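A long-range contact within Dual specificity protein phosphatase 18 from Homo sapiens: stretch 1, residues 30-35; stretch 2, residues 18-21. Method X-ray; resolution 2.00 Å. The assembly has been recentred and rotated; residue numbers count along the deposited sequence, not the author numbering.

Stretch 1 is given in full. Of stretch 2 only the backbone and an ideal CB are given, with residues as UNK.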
# COMPACT_ATOMS: atom_id res chain seq x y z
N SER A 30 -6.09 5.41 0.11
CA SER A 30 -7.08 6.22 -0.62
C SER A 30 -6.58 6.59 -2.00
O SER A 30 -5.44 6.29 -2.38
CB SER A 30 -7.41 7.51 0.14
OG SER A 30 -6.44 8.52 -0.11
N ASN A 31 -7.44 7.25 -2.77
CA ASN A 31 -7.04 7.71 -4.09
C ASN A 31 -6.47 9.12 -3.91
O ASN A 31 -6.37 9.63 -2.78
CB ASN A 31 -8.24 7.72 -5.05
CG ASN A 31 -9.29 8.72 -4.66
OD1 ASN A 31 -9.18 9.38 -3.62
ND2 ASN A 31 -10.32 8.86 -5.48
N GLY A 32 -6.08 9.76 -5.01
CA GLY A 32 -5.50 11.09 -4.93
C GLY A 32 -6.43 12.21 -4.51
O GLY A 32 -6.00 13.21 -3.94
N VAL A 33 -7.72 12.06 -4.81
CA VAL A 33 -8.68 13.09 -4.44
C VAL A 33 -8.80 13.22 -2.92
O VAL A 33 -8.69 14.31 -2.36
CB VAL A 33 -10.08 12.77 -4.99
CG1 VAL A 33 -11.04 13.88 -4.62
CG2 VAL A 33 -10.01 12.58 -6.50
N ALA A 34 -9.04 12.09 -2.27
CA ALA A 34 -9.21 12.05 -0.83
C ALA A 34 -7.98 12.54 -0.11
O ALA A 34 -8.08 13.18 0.94
CB ALA A 34 -9.55 10.63 -0.40
N ALA A 35 -6.81 12.24 -0.67
CA ALA A 35 -5.54 12.60 -0.08
C ALA A 35 -5.32 14.10 0.09
O ALA A 35 -4.46 14.51 0.85
CB ALA A 35 -4.41 12.00 -0.91
N UNK A 18 -14.61 8.86 -3.15
CA UNK A 18 -13.26 9.36 -2.78
C UNK A 18 -13.09 9.48 -1.27
O UNK A 18 -12.96 10.58 -0.73
CB UNK A 18 -13.00 10.72 -3.43
N UNK A 19 -13.09 8.34 -0.60
CA UNK A 19 -12.93 8.33 0.85
C UNK A 19 -11.68 7.59 1.28
O UNK A 19 -10.90 7.12 0.45
CB UNK A 19 -14.16 7.70 1.51
N UNK A 20 -11.49 7.47 2.59
CA UNK A 20 -10.34 6.77 3.13
C UNK A 20 -10.72 5.36 3.56
O UNK A 20 -11.65 5.18 4.34
CB UNK A 20 -9.75 7.55 4.31
N UNK A 21 -10.00 4.37 3.04
CA UNK A 21 -10.25 2.99 3.42
C UNK A 21 -9.34 2.67 4.60
O UNK A 21 -8.11 2.62 4.46
CB UNK A 21 -10.01 2.03 2.25

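Stretch 1 presents a compact surface to its partner. Asn31 has its OD1 occupied, accepting a hydrogen bond from Ala34 N at 3.0 Å with an almost straight angle of 173°, and this fixes the amide so that ND2 faces outward with hydrogens to give. Beside it lie the aliphatic carbons of Val33, the methyl of Ala34 and the CB of Ser30.

At position 18 the CA-to-CB bond points toward stretch 1. The ideal CB lies 3.9 Å from Asn31 ND2, 3.9 Å from Val33 CB and 4.3 Å from Ala34 N, so the side chain begins already in contact range and has little distance to cover. The amide ND2 calls for an acceptor, while Val33 and Ala34 offer carbon. A short side chain with an oxygen one bond beyond CB, such as serine or threonine, would suit; aspartate or asparagine could also supply an acceptor, and alanine would fill the space but leave the donor unanswered from this side. The deposited residue is Ser18. Its chi1 of -68° (m) places OG 3.2 Å from Asn31 ND2, which donates a hydrogen bond to it at 169°. The same OG packs 3.6 Å from Val33 CB, so one small group meets both the polar and the aliphatic parts of the surface. The backbone contributes as well, since Ser18 O rests 3.4 Å from Ala34 CB.

At position 19 an ideal CB would point away from stretch 1 and find none of its atoms within 5.5 Å. The backbone angles, -118/-177, are extended and accessible to most residues, so stretch 1 imposes no choice here: small, polar or larger side chains would all be compatible with this contact. The residue is Gly19, and its contribution comes from the main chain. Its carbonyl O lies 3.5 Å from Ser30 CB and accepts a hydrogen bond from a water at 2.6 Å; that water O in turn accepts one from Asn31 N at 3.2 Å, bridging the two backbones.

The CA of position 20 lies 5.0 Å from Ser30 CA, yet its CA-to-CB bond runs sideways. The ideal CB is 4.8 Å from Ser30 CB, and the methyl of Ala34 lies farther along. A side chain must therefore reach and bend to make use of this apolar patch. Leucine, isoleucine or methionine could do so, and valine might cover part of it, whereas alanine would stop short. The deposited Leu20, with chi1 of -90° (m) and chi2 of 45° (p), brings CD1 to 3.6 Å from Ala34 CB and 3.8 Å from Ser30 CB. The methyl-to-methyl packing with Ala34 is the apolar counterpart of the hydrogen bond at Ser18.

At position 21 the CA-to-CB bond again points sideways, and no atom of stretch 1 comes within 5.5 Å of the ideal CB. Many residues would therefore be acceptable as far as this contact goes. It is Ser21, whose OG is hydrogen-bonded elsewhere in the structure.

Stretch 2, residues 18-21: SGLS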
# COMPACT_ATOMS: atom_id res chain seq x y z
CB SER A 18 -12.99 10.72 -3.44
OG SER A 18 -12.88 10.59 -4.85
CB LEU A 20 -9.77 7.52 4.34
CG LEU A 20 -8.70 8.59 4.13
CD1 LEU A 20 -9.06 9.50 2.97
CD2 LEU A 20 -8.55 9.37 5.42
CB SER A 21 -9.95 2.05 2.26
OG SER A 21 -10.72 2.40 1.11
O HOH W 1 -10.48 6.69 -2.10
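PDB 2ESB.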